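Local coordinates for proline iminopeptidase-related protein (Thermus thermophilus, PDB 2YYS) that is of unproven function but has an alpha/beta hydrolase fold and is probably a peptidase, at residues V8-D19 and D84-L92; L31-Y40 and Y57-R65. All coordinates share one frame; numbering follows the deposited sequence.

Contact 1 of 2, residues V8-D19 and D84-L92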
loop_
_atom_site.group_PDB
_atom_site.type_symbol
_atom_site.label_atom_id
_atom_site.label_comp_id
_atom_site.label_asym_id
_atom_site.label_seq_id
_atom_site.Cartn_x
_atom_site.Cartn_y
_atom_site.Cartn_z
ATOM N N VAL A 8 -17.138 0.400 10.606
ATOM C CA VAL A 8 -16.660 0.067 11.939
ATOM C C VAL A 8 -16.098 1.327 12.595
ATOM O O VAL A 8 -15.109 1.874 12.109
ATOM C CB VAL A 8 -15.555 -0.995 11.863
ATOM C CG1 VAL A 8 -15.005 -1.284 13.234
ATOM C CG2 VAL A 8 -16.085 -2.271 11.209
ATOM N N PRO A 9 -16.722 1.787 13.687
ATOM C CA PRO A 9 -16.165 2.888 14.479
ATOM C C PRO A 9 -14.823 2.527 15.102
ATOM O O PRO A 9 -14.667 1.451 15.672
ATOM C CB PRO A 9 -17.219 3.119 15.581
ATOM C CG PRO A 9 -18.478 2.492 15.057
ATOM C CD PRO A 9 -18.009 1.317 14.241
ATOM N N VAL A 10 -13.880 3.447 14.981
ATOM C CA VAL A 10 -12.522 3.272 15.468
ATOM C C VAL A 10 -12.129 4.408 16.452
ATOM O O VAL A 10 -11.005 4.450 16.929
ATOM C CB VAL A 10 -11.573 3.111 14.228
ATOM C CG1 VAL A 10 -10.224 3.741 14.405
ATOM C CG2 VAL A 10 -11.421 1.634 13.873
ATOM N N GLY A 11 -13.081 5.275 16.812
ATOM C CA GLY A 11 -12.832 6.391 17.717
ATOM C C GLY A 11 -12.887 7.727 17.002
ATOM O O GLY A 11 -13.899 8.428 17.035
ATOM N N GLU A 12 -11.795 8.086 16.341
ATOM C CA GLU A 12 -11.753 9.330 15.579
ATOM C C GLU A 12 -12.432 9.213 14.206
ATOM O O GLU A 12 -12.720 10.235 13.580
ATOM C CB GLU A 12 -10.308 9.790 15.379
ATOM C CG GLU A 12 -9.487 9.926 16.658
ATOM C CD GLU A 12 -8.304 10.877 16.500
ATOM O OE1 GLU A 12 -7.337 10.545 15.774
ATOM O OE2 GLU A 12 -8.344 11.972 17.101
ATOM N N ALA A 13 -12.681 7.987 13.741
ATOM C CA ALA A 13 -13.167 7.749 12.376
ATOM C C ALA A 13 -14.066 6.523 12.294
ATOM O O ALA A 13 -14.032 5.682 13.179
ATOM C CB ALA A 13 -11.981 7.563 11.438
ATOM N N GLU A 14 -14.846 6.418 11.217
ATOM C CA GLU A 14 -15.556 5.184 10.879
ATOM C C GLU A 14 -15.028 4.687 9.556
ATOM O O GLU A 14 -15.049 5.406 8.555
ATOM C CB GLU A 14 -17.076 5.382 10.791
ATOM C CG GLU A 14 -17.690 5.707 12.139
ATOM C CD GLU A 14 -19.178 5.427 12.234
ATOM O OE1 GLU A 14 -19.653 4.393 11.741
ATOM O OE2 GLU A 14 -19.873 6.252 12.853
ATOM N N LEU A 15 -14.552 3.449 9.571
ATOM C CA LEU A 15 -13.903 2.836 8.424
ATOM C C LEU A 15 -14.846 1.905 7.666
ATOM O O LEU A 15 -15.577 1.123 8.259
ATOM C CB LEU A 15 -12.676 2.054 8.884
ATOM C CG LEU A 15 -11.665 2.788 9.768
ATOM C CD1 LEU A 15 -10.543 1.858 10.165
ATOM C CD2 LEU A 15 -11.099 4.010 9.094
ATOM N N TYR A 16 -14.825 2.010 6.341
ATOM C CA TYR A 16 -15.435 1.018 5.473
ATOM C C TYR A 16 -14.591 -0.262 5.534
ATOM O O TYR A 16 -13.403 -0.248 5.222
ATOM C CB TYR A 16 -15.544 1.534 4.038
ATOM C CG TYR A 16 -16.081 0.489 3.116
ATOM C CD1 TYR A 16 -17.457 0.288 2.969
ATOM C CD2 TYR A 16 -15.211 -0.320 2.397
ATOM C CE1 TYR A 16 -17.937 -0.700 2.113
ATOM C CE2 TYR A 16 -15.673 -1.299 1.573
ATOM C CZ TYR A 16 -17.037 -1.498 1.422
ATOM O OH TYR A 16 -17.462 -2.513 0.583
ATOM N N VAL A 17 -15.219 -1.363 5.942
ATOM C CA VAL A 17 -14.532 -2.618 6.177
ATOM C C VAL A 17 -15.224 -3.740 5.425
ATOM O O VAL A 17 -16.451 -3.826 5.428
ATOM C CB VAL A 17 -14.508 -2.947 7.699
ATOM C CG1 VAL A 17 -13.912 -4.308 7.960
ATOM C CG2 VAL A 17 -13.720 -1.881 8.460
ATOM N N GLU A 18 -14.429 -4.576 4.764
ATOM C CA GLU A 18 -14.883 -5.839 4.185
ATOM C C GLU A 18 -14.081 -6.952 4.848
ATOM O O GLU A 18 -12.889 -7.133 4.585
ATOM C CB GLU A 18 -14.689 -5.866 2.672
ATOM C CG GLU A 18 -15.292 -4.664 1.953
ATOM C CD GLU A 18 -14.994 -4.638 0.457
ATOM O OE1 GLU A 18 -14.027 -5.291 0.031
ATOM O OE2 GLU A 18 -15.725 -3.939 -0.293
ATOM N N ASP A 19 -14.760 -7.660 5.736
ATOM C CA ASP A 19 -14.213 -8.722 6.543
ATOM C C ASP A 19 -14.612 -10.030 5.878
ATOM O O ASP A 19 -15.766 -10.458 5.952
ATOM C CB ASP A 19 -14.799 -8.568 7.948
ATOM C CG ASP A 19 -14.325 -9.615 8.918
ATOM O OD1 ASP A 19 -13.503 -10.490 8.569
ATOM O OD2 ASP A 19 -14.761 -9.629 10.085
ATOM N N ASP A 84 -5.172 3.193 13.938
ATOM C CA ASP A 84 -6.439 2.746 13.382
ATOM C C ASP A 84 -6.404 1.266 13.055
ATOM O O ASP A 84 -7.377 0.568 13.249
ATOM C CB ASP A 84 -6.744 3.485 12.079
ATOM C CG ASP A 84 -7.327 4.857 12.296
ATOM O OD1 ASP A 84 -7.600 5.245 13.459
ATOM O OD2 ASP A 84 -7.557 5.605 11.327
ATOM N N THR A 85 -5.280 0.794 12.534
ATOM C CA THR A 85 -5.189 -0.596 12.124
ATOM C C THR A 85 -5.373 -1.492 13.352
ATOM O O THR A 85 -6.123 -2.462 13.313
ATOM C CB THR A 85 -3.852 -0.866 11.421
ATOM O OG1 THR A 85 -3.703 0.029 10.310
ATOM C CG2 THR A 85 -3.837 -2.253 10.802
ATOM N N LEU A 86 -4.696 -1.151 14.441
ATOM C CA LEU A 86 -4.806 -1.918 15.682
ATOM C C LEU A 86 -6.184 -1.786 16.304
ATOM O O LEU A 86 -6.728 -2.771 16.775
ATOM C CB LEU A 86 -3.752 -1.486 16.700
ATOM C CG LEU A 86 -2.450 -2.273 16.644
ATOM C CD1 LEU A 86 -2.668 -3.731 17.034
ATOM C CD2 LEU A 86 -1.788 -2.161 15.242
ATOM N N LEU A 87 -6.749 -0.581 16.299
ATOM C CA LEU A 87 -8.095 -0.380 16.840
ATOM C C LEU A 87 -9.122 -1.180 16.036
ATOM O O LEU A 87 -10.049 -1.764 16.593
ATOM C CB LEU A 87 -8.446 1.110 16.884
ATOM C CG LEU A 87 -7.638 1.920 17.910
ATOM C CD1 LEU A 87 -7.843 3.409 17.729
ATOM C CD2 LEU A 87 -7.998 1.531 19.363
ATOM N N LEU A 88 -8.926 -1.255 14.725
ATOM C CA LEU A 88 -9.824 -2.031 13.883
ATOM C C LEU A 88 -9.715 -3.512 14.258
ATOM O O LEU A 88 -10.723 -4.199 14.402
ATOM C CB LEU A 88 -9.509 -1.816 12.396
ATOM C CG LEU A 88 -10.337 -2.646 11.402
ATOM C CD1 LEU A 88 -11.828 -2.424 11.610
ATOM C CD2 LEU A 88 -9.947 -2.338 9.955
ATOM N N ALA A 89 -8.483 -4.000 14.405
ATOM C CA ALA A 89 -8.255 -5.402 14.773
ATOM C C ALA A 89 -8.954 -5.748 16.092
ATOM O O ALA A 89 -9.572 -6.805 16.221
ATOM C CB ALA A 89 -6.761 -5.698 14.872
ATOM N N GLU A 90 -8.878 -4.834 17.052
ATOM C CA GLU A 90 -9.482 -5.054 18.362
ATOM C C GLU A 90 -11.004 -5.005 18.271
ATOM O O GLU A 90 -11.676 -5.789 18.922
ATOM C CB GLU A 90 -8.926 -4.065 19.392
ATOM C CG GLU A 90 -7.495 -4.440 19.801
ATOM C CD GLU A 90 -6.715 -3.331 20.502
ATOM O OE1 GLU A 90 -7.321 -2.278 20.837
ATOM O OE2 GLU A 90 -5.486 -3.527 20.723
ATOM N N ALA A 91 -11.535 -4.132 17.418
ATOM C CA ALA A 91 -12.979 -4.044 17.206
ATOM C C ALA A 91 -13.508 -5.344 16.609
ATOM O O ALA A 91 -14.607 -5.772 16.940
ATOM C CB ALA A 91 -13.318 -2.856 16.312
ATOM N N LEU A 92 -12.707 -5.992 15.765
ATOM C CA LEU A 92 -13.098 -7.250 15.137
ATOM C C LEU A 92 -12.724 -8.492 15.961
ATOM O O LEU A 92 -13.035 -9.604 15.558
ATOM C CB LEU A 92 -12.488 -7.353 13.733
ATOM C CG LEU A 92 -12.855 -6.260 12.720
ATOM C CD1 LEU A 92 -12.087 -6.500 11.421
ATOM C CD2 LEU A 92 -14.372 -6.210 12.463
#
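Leu88 holds CG anti to its backbone N (chi1 177°), which swings its two methyls off the helix and to the hairpin. Leu88 CD1 meets Val8 CG1 at 3.7 Å and Val17 CG2 at the same distance. The side chains of Leu88 and Val17 run antiparallel alongside each other. In Val8 it is CG1 that stands anti to N, and this branch also reaches Ala91 CB, at 3.8 Å. Val10 sits against one side of the helix, its two branches parted. Val10 CG1 lies 3.2 Å from Asp84 OD1 and also packs on Leu87 CB, while CG2 rests on the backbone of Leu88. With Val10 cut back to an alanine, both branches go, which is likely to open a gap over Leu87 CB and Leu88 CB. No hydrogen bond joins the segments, so the contact is apolar packing with carboxylates at its margins. Asp84 turns its charge to Arg61, and Asp19 pairs with Arg2 and Arg54 where its OD2 nears Leu92 CD2. Helix 78-91 thus crosses one face of the hairpin at the edge of the sheet, the axis of its 84-91 segment 68° from strand 14-19, and Leu88 continues inward onto Phe58 of strand 54-58 and Phe29 of strand 27-31.

Contact 2 of 2, residues L31-Y40 and Y57-R65; sequences LHGGPGGNAY and YFDQRGSGR
His32 and Gln60 stack face to face, the ring and amide planes only 5° apart. Gln60 NE2 sits over the centre of the His32 ring, 3.3 Å above its plane. Gln60 NE2 also donates to His32 O at 3.0 Å, tilted 35° from the carbonyl plane, so one amide both covers the ring and ties down its backbone. Gly37 C and Asn38 N lie over the opposite face, toward the rim, and the imidazole is sandwiched. At the ring edge His32 ND1 makes a weak, long bond to Phe58 O (3.4 Å).

The second anchor is Asp59. Asp59 OD1 accepts from Ala39 N at 3.0 Å, from above the carboxylate plane, just before helix 40-46 begins. Arg65 grips the carboxylate side-on: NH2 reaches OD1 from the other face, and Arg65 NE reaches Asp59 OD2 at 2.9 Å in a nearly straight bond (178°). Arg65 N also binds OD2, on its anti lone pair. Four N-H groups therefore fix the rotation of Asp59, and are likely to keep it ionised. Asn38 OD1 accepts from Tyr40 N, an Asx turn that shapes the helix start.

Waters complete the bonding. One joins His32 N, Gln60 NE2 and Phe58 O; another links Gly36 N, Gln60 OE1 and Ser63 OG. The type II turn Gln60-Ser63 carries Ser63 to Gly36 and Gly37.

The His-Gly-Gly-Pro sequence after the strand is consistent with the oxyanion-hole loop of S33 relatives, and the bonds to Gln60 and Asp59 hold both ends of it. Two loops meet here, leaving the C-terminal ends of the neighbouring parallel strands 27-31 and 54-58. Leu31 CD2 packs on Phe58 CZ, helix 78-91 touches Leu31, Phe58 and Gln60, and helix 195-202 reaches Pro35 and Ser63.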
loop_
_atom_site.group_PDB
_atom_site.type_symbol
_atom_site.label_atom_id
_atom_site.label_comp_id
_atom_site.label_asym_id
_atom_site.label_seq_id
_atom_site.Cartn_x
_atom_site.Cartn_y
_atom_site.Cartn_z
ATOM N N LEU A 31 -3.513 -2.951 3.673
ATOM C CA LEU A 31 -3.217 -1.529 3.752
ATOM C C LEU A 31 -3.011 -0.956 2.342
ATOM O O LEU A 31 -1.959 -1.157 1.723
ATOM C CB LEU A 31 -1.989 -1.308 4.642
ATOM C CG LEU A 31 -2.242 -1.550 6.138
ATOM C CD1 LEU A 31 -0.935 -1.678 6.916
ATOM C CD2 LEU A 31 -3.093 -0.427 6.721
ATOM N N HIS A 32 -4.021 -0.260 1.823
ATOM C CA HIS A 32 -3.917 0.365 0.503
ATOM C C HIS A 32 -2.983 1.587 0.536
ATOM O O HIS A 32 -2.568 2.062 1.603
ATOM C CB HIS A 32 -5.295 0.786 -0.025
ATOM C CG HIS A 32 -5.877 1.938 0.723
ATOM N ND1 HIS A 32 -6.899 1.792 1.636
ATOM C CD2 HIS A 32 -5.546 3.246 0.735
ATOM C CE1 HIS A 32 -7.178 2.968 2.162
ATOM N NE2 HIS A 32 -6.372 3.869 1.633
ATOM N N GLY A 33 -2.716 2.120 -0.646
ATOM C CA GLY A 33 -1.795 3.221 -0.818
ATOM C C GLY A 33 -2.508 4.537 -1.022
ATOM O O GLY A 33 -3.682 4.662 -0.732
ATOM N N GLY A 34 -1.785 5.522 -1.525
ATOM C CA GLY A 34 -2.306 6.863 -1.678
ATOM C C GLY A 34 -1.254 7.834 -1.173
ATOM O O GLY A 34 -0.227 7.965 -1.808
ATOM N N PRO A 35 -1.464 8.482 -0.030
ATOM C CA PRO A 35 -2.649 8.277 0.814
ATOM C C PRO A 35 -3.940 8.815 0.188
ATOM O O PRO A 35 -3.901 9.537 -0.800
ATOM C CB PRO A 35 -2.297 9.019 2.112
ATOM C CG PRO A 35 -1.205 10.025 1.742
ATOM C CD PRO A 35 -0.530 9.481 0.518
ATOM N N GLY A 36 -5.079 8.416 0.735
ATOM C CA GLY A 36 -6.361 8.821 0.202
ATOM C C GLY A 36 -6.906 7.880 -0.848
ATOM O O GLY A 36 -7.896 8.206 -1.493
ATOM N N GLY A 37 -6.276 6.716 -1.021
ATOM C CA GLY A 37 -6.782 5.699 -1.922
ATOM C C GLY A 37 -7.873 4.863 -1.284
ATOM O O GLY A 37 -8.570 5.298 -0.354
ATOM N N ASN A 38 -8.021 3.644 -1.793
ATOM C CA ASN A 38 -9.011 2.698 -1.284
ATOM C C ASN A 38 -8.612 1.283 -1.655
ATOM O O ASN A 38 -7.684 1.101 -2.432
ATOM C CB ASN A 38 -10.410 3.049 -1.819
ATOM C CG ASN A 38 -10.549 2.827 -3.323
ATOM O OD1 ASN A 38 -10.479 1.697 -3.804
ATOM N ND2 ASN A 38 -10.795 3.904 -4.063
ATOM N N ALA A 39 -9.339 0.298 -1.136
ATOM C CA ALA A 39 -8.981 -1.106 -1.257
ATOM C C ALA A 39 -9.734 -1.868 -2.348
ATOM O O ALA A 39 -9.658 -3.084 -2.399
ATOM C CB ALA A 39 -9.192 -1.810 0.089
ATOM N N TYR A 40 -10.451 -1.179 -3.222
ATOM C CA TYR A 40 -11.290 -1.875 -4.201
ATOM C C TYR A 40 -10.470 -2.666 -5.235
ATOM O O TYR A 40 -10.653 -3.872 -5.399
ATOM C CB TYR A 40 -12.247 -0.902 -4.905
ATOM C CG TYR A 40 -13.118 -1.593 -5.928
ATOM C CD1 TYR A 40 -14.321 -2.198 -5.561
ATOM C CD2 TYR A 40 -12.710 -1.687 -7.256
ATOM C CE1 TYR A 40 -15.116 -2.847 -6.500
ATOM C CE2 TYR A 40 -13.495 -2.329 -8.209
ATOM C CZ TYR A 40 -14.688 -2.913 -7.827
ATOM O OH TYR A 40 -15.450 -3.550 -8.776
ATOM N N TYR A 57 -10.167 -6.197 4.314
ATOM C CA TYR A 57 -9.946 -5.076 3.414
ATOM C C TYR A 57 -10.631 -3.882 4.042
ATOM O O TYR A 57 -11.753 -3.989 4.513
ATOM C CB TYR A 57 -10.516 -5.334 2.009
ATOM C CG TYR A 57 -10.078 -6.632 1.363
ATOM C CD1 TYR A 57 -8.932 -6.696 0.587
ATOM C CD2 TYR A 57 -10.830 -7.791 1.509
ATOM C CE1 TYR A 57 -8.539 -7.893 -0.016
ATOM C CE2 TYR A 57 -10.450 -8.978 0.917
ATOM C CZ TYR A 57 -9.302 -9.027 0.153
ATOM O OH TYR A 57 -8.924 -10.227 -0.427
ATOM N N PHE A 58 -9.942 -2.758 4.105
ATOM C CA PHE A 58 -10.575 -1.546 4.579
ATOM C C PHE A 58 -10.039 -0.312 3.900
ATOM O O PHE A 58 -8.911 -0.299 3.385
ATOM C CB PHE A 58 -10.505 -1.438 6.112
ATOM C CG PHE A 58 -9.135 -1.161 6.667
ATOM C CD1 PHE A 58 -8.802 0.106 7.108
ATOM C CD2 PHE A 58 -8.213 -2.186 6.832
ATOM C CE1 PHE A 58 -7.558 0.365 7.646
ATOM C CE2 PHE A 58 -6.954 -1.935 7.376
ATOM C CZ PHE A 58 -6.624 -0.665 7.786
ATOM N N ASP A 59 -10.883 0.712 3.866
ATOM C CA ASP A 59 -10.479 2.011 3.410
ATOM C C ASP A 59 -10.098 2.815 4.645
ATOM O O ASP A 59 -10.825 2.835 5.638
ATOM C CB ASP A 59 -11.605 2.714 2.657
ATOM C CG ASP A 59 -11.921 2.075 1.332
ATOM O OD1 ASP A 59 -11.310 1.037 0.980
ATOM O OD2 ASP A 59 -12.790 2.556 0.570
ATOM N N GLN A 60 -8.974 3.503 4.553
ATOM C CA GLN A 60 -8.401 4.237 5.657
ATOM C C GLN A 60 -9.259 5.456 5.985
ATOM O O GLN A 60 -10.195 5.816 5.248
ATOM C CB GLN A 60 -6.946 4.613 5.347
ATOM C CG GLN A 60 -5.992 3.404 5.431
ATOM C CD GLN A 60 -4.814 3.478 4.462
ATOM O OE1 GLN A 60 -4.307 4.563 4.186
ATOM N NE2 GLN A 60 -4.382 2.326 3.945
ATOM N N ARG A 61 -8.954 6.048 7.128
ATOM C CA ARG A 61 -9.773 7.092 7.702
ATOM C C ARG A 61 -9.980 8.204 6.682
ATOM O O ARG A 61 -9.037 8.634 6.017
ATOM C CB ARG A 61 -9.150 7.626 8.991
ATOM C CG ARG A 61 -7.760 8.237 8.827
ATOM C CD ARG A 61 -7.339 9.100 9.988
ATOM N NE ARG A 61 -7.547 8.416 11.258
ATOM C CZ ARG A 61 -7.586 9.004 12.454
ATOM N NH1 ARG A 61 -7.777 8.270 13.547
ATOM N NH2 ARG A 61 -7.414 10.315 12.573
ATOM N N GLY A 62 -11.238 8.597 6.510
ATOM C CA GLY A 62 -11.607 9.669 5.607
ATOM C C GLY A 62 -11.459 9.374 4.130
ATOM O O GLY A 62 -11.806 10.209 3.299
ATOM N N SER A 63 -10.978 8.186 3.795
ATOM C CA SER A 63 -10.578 7.871 2.432
ATOM C C SER A 63 -11.558 6.930 1.752
ATOM O O SER A 63 -12.131 6.042 2.394
ATOM C CB SER A 63 -9.182 7.233 2.418
ATOM O OG SER A 63 -8.287 7.929 3.271
ATOM N N GLY A 64 -11.713 7.104 0.441
ATOM C CA GLY A 64 -12.517 6.201 -0.361
ATOM C C GLY A 64 -13.926 6.122 0.189
ATOM O O GLY A 64 -14.586 7.144 0.328
ATOM N N ARG A 65 -14.346 4.914 0.547
ATOM C CA ARG A 65 -15.712 4.638 0.971
ATOM C C ARG A 65 -15.941 4.878 2.449
ATOM O O ARG A 65 -17.068 4.758 2.921
ATOM C CB ARG A 65 -16.085 3.200 0.626
ATOM C CG ARG A 65 -16.034 2.919 -0.853
ATOM C CD ARG A 65 -15.963 1.445 -1.197
ATOM N NE ARG A 65 -14.647 0.900 -0.903
ATOM C CZ ARG A 65 -14.235 -0.310 -1.230
ATOM N NH1 ARG A 65 -15.034 -1.146 -1.880
ATOM N NH2 ARG A 65 -13.015 -0.703 -0.883
HETATM O O HOH W 1 -6.158 -0.048 3.988
HETATM O O HOH W 2 -2.251 4.945 2.372
HETATM O O HOH W 3 -10.195 9.485 -0.568
HETATM O O HOH W 4 -5.468 7.139 3.281
HETATM O O HOH W 5 -12.271 -3.518 -1.107
#

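From the N terminus the chain forms the hairpin of strands 3-9 and 14-20, then passes through strand 27-31, its loop, helix 40-46 and strand 54-58. Contact 2 closes first, a short loop in which residues 57-65 return to 31-40. The chain then runs on to helix 78-91, which comes back to the hairpin and closes the much longer loop of contact 1. Contact 2 lies wholly within that larger loop, and the two do not cross. They also touch directly: Glu18 N probably bonds to Tyr57 O between adjacent strands, and Tyr16 packs on Arg65. Together they tie the sheet's edge hairpin and its covering helix to the loops at the C-terminal ends of strands 27-31 and 54-58.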